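Long-range contacts in cell wall binding protein cwp8 (Peptoclostridium difficile, PDB 5J6Q), which probably attaches to the bacterial cell wall through three CWB2 modules, as a cell wall protein associated with the S-layer: residues A[304-309]-A[336-341]; A[181-186]-A[255-260]. All coordinates share one frame; numbering follows the deposited sequence.

Contact 1 (A[304-309]-A[336-341])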
loop_
_atom_site.group_PDB
_atom_site.type_symbol
_atom_site.label_atom_id
_atom_site.label_comp_id
_atom_site.label_asym_id
_atom_site.label_seq_id
_atom_site.Cartn_x
_atom_site.Cartn_y
_atom_site.Cartn_z
ATOM N N GLU A 304 -17.034 8.456 -6.338
ATOM C CA GLU A 304 -17.530 7.120 -6.326
ATOM C C GLU A 304 -18.892 7.086 -6.947
ATOM O O GLU A 304 -19.210 6.144 -7.670
ATOM C CB GLU A 304 -17.571 6.559 -4.897
ATOM C CG GLU A 304 -17.871 5.084 -4.889
ATOM C CD GLU A 304 -16.739 4.237 -5.502
ATOM O OE1 GLU A 304 -15.524 4.635 -5.391
ATOM O OE2 GLU A 304 -17.086 3.180 -6.064
ATOM N N ARG A 305 -19.698 8.116 -6.698
ATOM C CA ARG A 305 -21.043 8.150 -7.231
ATOM C C ARG A 305 -21.112 8.531 -8.718
ATOM O O ARG A 305 -21.978 8.000 -9.414
ATOM C CB ARG A 305 -21.895 9.169 -6.434
ATOM C CG ARG A 305 -21.994 8.725 -4.972
ATOM C CD ARG A 305 -22.895 9.615 -4.149
ATOM N NE ARG A 305 -24.228 9.725 -4.741
ATOM C CZ ARG A 305 -24.942 10.828 -4.712
ATOM N NH1 ARG A 305 -26.147 10.855 -5.288
ATOM N NH2 ARG A 305 -24.488 11.909 -4.091
ATOM N N PHE A 306 -20.248 9.438 -9.211
ATOM C CA PHE A 306 -20.417 9.842 -10.612
ATOM C C PHE A 306 -19.176 9.890 -11.493
ATOM O O PHE A 306 -18.134 10.419 -11.116
ATOM C CB PHE A 306 -21.024 11.247 -10.717
ATOM C CG PHE A 306 -22.219 11.512 -9.818
ATOM C CD1 PHE A 306 -22.049 12.069 -8.563
ATOM C CD2 PHE A 306 -23.495 11.186 -10.227
ATOM C CE1 PHE A 306 -23.124 12.280 -7.733
ATOM C CE2 PHE A 306 -24.566 11.404 -9.400
ATOM C CZ PHE A 306 -24.376 11.953 -8.140
ATOM N N LYS A 307 -19.339 9.329 -12.693
ATOM C CA LYS A 307 -18.344 9.397 -13.739
ATOM C C LYS A 307 -18.409 10.854 -14.237
ATOM O O LYS A 307 -19.377 11.539 -13.947
ATOM C CB LYS A 307 -18.674 8.416 -14.869
ATOM C CG LYS A 307 -18.462 6.974 -14.478
ATOM C CD LYS A 307 -18.874 6.044 -15.655
ATOM C CE LYS A 307 -18.877 4.566 -15.287
ATOM N NZ LYS A 307 -20.247 4.072 -14.944
ATOM N N ASP A 308 -17.383 11.351 -14.935
ATOM C CA ASP A 308 -17.387 12.767 -15.421
ATOM C C ASP A 308 -18.654 13.136 -16.095
ATOM O O ASP A 308 -19.159 12.341 -16.875
ATOM C CB ASP A 308 -16.227 13.071 -16.430
ATOM C CG ASP A 308 -14.895 12.779 -15.803
ATOM O OD1 ASP A 308 -14.798 12.864 -14.556
ATOM O OD2 ASP A 308 -13.948 12.441 -16.546
ATOM N N GLY A 309 -19.189 14.322 -15.766
ATOM C CA GLY A 309 -20.420 14.802 -16.372
ATOM C C GLY A 309 -21.698 14.007 -16.177
ATOM O O GLY A 309 -22.722 14.278 -16.815
ATOM N N ASN A 336 -30.115 12.991 -8.379
ATOM C CA ASN A 336 -28.824 12.403 -8.797
ATOM C C ASN A 336 -27.695 13.429 -8.730
ATOM O O ASN A 336 -27.026 13.706 -9.714
ATOM C CB ASN A 336 -28.978 11.851 -10.210
ATOM C CG ASN A 336 -30.055 10.805 -10.229
ATOM O OD1 ASN A 336 -29.904 9.761 -9.586
ATOM N ND2 ASN A 336 -31.176 11.008 -10.923
ATOM N N ALA A 337 -27.515 14.008 -7.561
ATOM C CA ALA A 337 -26.556 15.090 -7.320
ATOM C C ALA A 337 -25.683 14.739 -6.148
ATOM O O ALA A 337 -26.176 14.037 -5.264
ATOM C CB ALA A 337 -27.311 16.371 -6.972
ATOM N N PRO A 338 -24.418 15.178 -6.083
ATOM C CA PRO A 338 -23.522 14.867 -4.902
ATOM C C PRO A 338 -23.824 15.833 -3.793
ATOM O O PRO A 338 -24.286 16.946 -4.119
ATOM C CB PRO A 338 -22.129 15.171 -5.400
ATOM C CG PRO A 338 -22.424 16.346 -6.525
ATOM C CD PRO A 338 -23.697 15.850 -7.184
ATOM N N ILE A 339 -23.457 15.493 -2.518
ATOM C CA ILE A 339 -23.699 16.453 -1.522
ATOM C C ILE A 339 -22.339 17.021 -1.324
ATOM O O ILE A 339 -21.406 16.345 -0.920
ATOM C CB ILE A 339 -24.414 15.968 -0.254
ATOM C CG1 ILE A 339 -25.883 15.602 -0.523
ATOM C CG2 ILE A 339 -24.339 17.105 0.741
ATOM C CD1 ILE A 339 -26.593 14.595 0.577
ATOM N N LEU A 340 -22.169 18.275 -1.681
ATOM C CA LEU A 340 -20.828 18.831 -1.589
ATOM C C LEU A 340 -20.950 19.906 -0.509
ATOM O O LEU A 340 -22.049 20.198 -0.103
ATOM C CB LEU A 340 -20.293 19.405 -2.935
ATOM C CG LEU A 340 -19.986 18.300 -3.988
ATOM C CD1 LEU A 340 -19.790 18.943 -5.420
ATOM C CD2 LEU A 340 -18.692 17.537 -3.630
ATOM N N LEU A 341 -19.865 20.490 -0.078
ATOM C CA LEU A 341 -19.912 21.381 1.057
ATOM C C LEU A 341 -19.277 22.728 0.748
ATOM O O LEU A 341 -18.254 22.762 0.063
ATOM C CB LEU A 341 -19.079 20.716 2.196
ATOM C CG LEU A 341 -19.449 19.245 2.577
ATOM C CD1 LEU A 341 -18.376 18.629 3.524
ATOM C CD2 LEU A 341 -20.758 19.189 3.232
HETATM O O HOH W 1 -22.678 12.761 -1.951
#

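Contact 2 (A[181-186]-A[255-260])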
loop_
_atom_site.group_PDB
_atom_site.type_symbol
_atom_site.label_atom_id
_atom_site.label_comp_id
_atom_site.label_asym_id
_atom_site.label_seq_id
_atom_site.Cartn_x
_atom_site.Cartn_y
_atom_site.Cartn_z
ATOM N N THR A 181 22.182 -4.119 -10.724
ATOM C CA THR A 181 21.310 -3.968 -11.877
ATOM C C THR A 181 21.033 -2.576 -11.952
ATOM O O THR A 181 20.797 -1.990 -10.892
ATOM C CB THR A 181 20.038 -4.821 -11.650
ATOM O OG1 THR A 181 20.495 -6.183 -11.451
ATOM C CG2 THR A 181 19.053 -4.697 -12.791
ATOM N N VAL A 182 21.085 -1.991 -13.162
ATOM C CA VAL A 182 20.823 -0.565 -13.302
ATOM C C VAL A 182 19.614 -0.432 -14.155
ATOM O O VAL A 182 19.606 -1.017 -15.250
ATOM C CB VAL A 182 22.032 0.232 -13.934
ATOM C CG1 VAL A 182 21.600 1.651 -14.210
ATOM C CG2 VAL A 182 23.233 0.251 -12.969
ATOM N N LYS A 183 18.590 0.354 -13.675
ATOM C CA LYS A 183 17.326 0.471 -14.397
ATOM C C LYS A 183 16.925 1.866 -14.683
ATOM O O LYS A 183 17.007 2.720 -13.793
ATOM C CB LYS A 183 16.125 -0.112 -13.570
ATOM C CG LYS A 183 16.314 -1.456 -12.933
ATOM C CD LYS A 183 14.928 -1.939 -12.368
ATOM C CE LYS A 183 14.967 -3.314 -11.729
ATOM N NZ LYS A 183 13.721 -3.612 -10.921
ATOM N N ASN A 184 16.477 2.140 -15.906
ATOM C CA ASN A 184 15.967 3.478 -16.106
ATOM C C ASN A 184 14.456 3.401 -15.662
ATOM O O ASN A 184 13.562 3.057 -16.430
ATOM C CB ASN A 184 16.141 3.894 -17.511
ATOM C CG ASN A 184 15.490 5.197 -17.850
ATOM O OD1 ASN A 184 14.760 5.774 -17.043
ATOM N ND2 ASN A 184 15.690 5.733 -19.061
ATOM N N ALA A 185 14.218 3.722 -14.397
ATOM C CA ALA A 185 12.886 3.650 -13.781
ATOM C C ALA A 185 12.944 4.314 -12.439
ATOM O O ALA A 185 14.045 4.609 -11.947
ATOM C CB ALA A 185 12.461 2.193 -13.601
ATOM N N ASP A 186 11.769 4.543 -11.835
ATOM C CA ASP A 186 11.650 5.173 -10.521
ATOM C C ASP A 186 11.492 4.067 -9.529
ATOM O O ASP A 186 10.547 3.282 -9.653
ATOM C CB ASP A 186 10.437 6.118 -10.512
ATOM C CG ASP A 186 10.642 7.275 -11.466
ATOM O OD1 ASP A 186 9.889 7.363 -12.461
ATOM O OD2 ASP A 186 11.576 8.092 -11.224
ATOM N N PRO A 255 8.389 3.313 -16.229
ATOM C CA PRO A 255 7.780 2.499 -15.182
ATOM C C PRO A 255 8.227 2.921 -13.800
ATOM O O PRO A 255 9.066 3.830 -13.637
ATOM C CB PRO A 255 8.203 1.058 -15.522
ATOM C CG PRO A 255 9.484 1.215 -16.263
ATOM C CD PRO A 255 9.308 2.527 -17.065
ATOM N N GLU A 256 7.670 2.243 -12.801
ATOM C CA GLU A 256 8.015 2.525 -11.428
ATOM C C GLU A 256 8.005 1.231 -10.723
ATOM O O GLU A 256 7.097 0.444 -10.906
ATOM C CB GLU A 256 7.014 3.553 -10.791
ATOM C CG GLU A 256 6.983 3.502 -9.280
ATOM C CD GLU A 256 5.975 4.494 -8.664
ATOM O OE1 GLU A 256 4.891 4.707 -9.256
ATOM O OE2 GLU A 256 6.288 5.060 -7.584
ATOM N N THR A 257 8.989 0.978 -9.903
ATOM C CA THR A 257 9.030 -0.263 -9.169
ATOM C C THR A 257 9.093 0.025 -7.682
ATOM O O THR A 257 9.976 0.769 -7.258
ATOM C CB THR A 257 10.260 -1.106 -9.669
ATOM O OG1 THR A 257 9.988 -1.566 -11.002
ATOM C CG2 THR A 257 10.499 -2.279 -8.806
ATOM N N ILE A 258 8.171 -0.560 -6.862
ATOM C CA ILE A 258 8.165 -0.348 -5.411
ATOM C C ILE A 258 8.378 -1.654 -4.660
ATOM O O ILE A 258 7.535 -2.536 -4.731
ATOM C CB ILE A 258 6.797 0.270 -4.969
ATOM C CG1 ILE A 258 6.605 1.622 -5.642
ATOM C CG2 ILE A 258 6.763 0.398 -3.418
ATOM C CD1 ILE A 258 5.114 2.053 -5.672
ATOM N N SER A 259 9.445 -1.746 -3.891
ATOM C CA SER A 259 9.844 -2.934 -3.125
ATOM C C SER A 259 9.328 -2.809 -1.712
ATOM O O SER A 259 9.683 -1.833 -1.005
ATOM C CB SER A 259 11.381 -3.053 -3.081
ATOM O OG SER A 259 11.968 -2.793 -4.354
ATOM N N VAL A 260 8.545 -3.795 -1.259
ATOM C CA VAL A 260 8.036 -3.687 0.096
ATOM C C VAL A 260 8.356 -4.925 0.901
ATOM O O VAL A 260 8.489 -6.017 0.368
ATOM C CB VAL A 260 6.510 -3.382 0.088
ATOM C CG1 VAL A 260 6.238 -2.144 -0.772
ATOM C CG2 VAL A 260 5.720 -4.554 -0.452
#

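Contact 1 (A[304-309]-A[336-341])
Arg305 and Pro338 have the nearest CA atoms, 7.5 Å apart, where the end of helix 294-305 faces the loop leading into strand 339-342. The contact joins the helix end and the next residue to the loop entering an edge strand of the parallel sheet in a CWB2 module. Arg305 reaches across with its guanidinium. Arg305 NH2 donates to Ala337 O at 3.0 Å, and Arg305 NH1 adds a weak bond to the same oxygen at 3.2 Å. NH2 sits above the carbonyl plane, 35° out of it. The Arg305 chain is extended at CD (chi2 -176°) and bends at chi3 (55°), which turns NE aside. A water accepts from Arg305 NH2 and from Ile339 N, both at 2.9 Å, and so bridges the arginine to the start of the strand. Phe306, the first residue to leave the helical conformation, packs beside this group. Its CZ lies over one face of the guanidinium, offset toward the rim. Phe306 CE1 meets Pro338 CD at 3.7 Å, the two side chains crossing at about a right angle, while Phe306 CE2 comes to 3.4 Å from Asn336 O. Pro538 and Leu539 of helix 531-542 also touch Arg305. Arg305 NH1 has a further weak bond to Ala332 O. The arginine therefore spans two backbone carbonyls, one of them only weakly, in a mostly buried contact, and its positive charge would probably polarise the Ala337 carbonyl.

Contact 2 (A[181-186]-A[255-260])
A parallel beta bridge pairs Asp186 with Glu256, CA to CA 4.6 Å, where edge strand 186-191 starts beside strand 256-262 in a four-stranded mixed sheet. Both backbone groups of Asp186 are used. Asp186 O accepts from Thr257 N at 2.8 Å. Asp186 N donates to Pro255 O at 3.3 Å, a weak bond. The same Asp186 O also receives a CA-H contact from Glu256 CA at 3.2 Å. The side chains of Asp186 and Glu256 lie on one face of the sheet, and their acids find partners elsewhere. Asp186 OD2 forms a salt bridge with Lys254. Glu256 OE1 does so with Lys211, and OE2 accepts from Gln188. The two lysines probably offset the like charges of the acids, whose charged atoms do not touch each other. Asn184 ND2 is bonded to Leu63 O. Beside the bridge, Ala185 CB packs against Pro255 CG at 4.1 Å. The extended Lys183 chain crosses Thr257 at about a right angle. CG2 of Thr257 is anti to the backbone N, and it meets Lys183 NZ at 4.1 Å.

Overall arrangement
The two contacts lie in different parts of the chain, in series, with centres 37 Å apart and nearest atoms about 21 Å apart. They share no helix or strand. Contact 1 belongs to a CWB2 module and is mostly buried. Contact 2 is only partly buried, and it lies where strand 178-183 of one sheet gives way to strand 186-191 of another. Their chemistry follows these places. In contact 1 a side chain takes hold of the backbone at a helix-to-sheet junction, with a water bridging and an aromatic ring packed alongside. In contact 2 the bonds run from backbone to backbone within a sheet, and the acidic side chains find their partners outside the two segments.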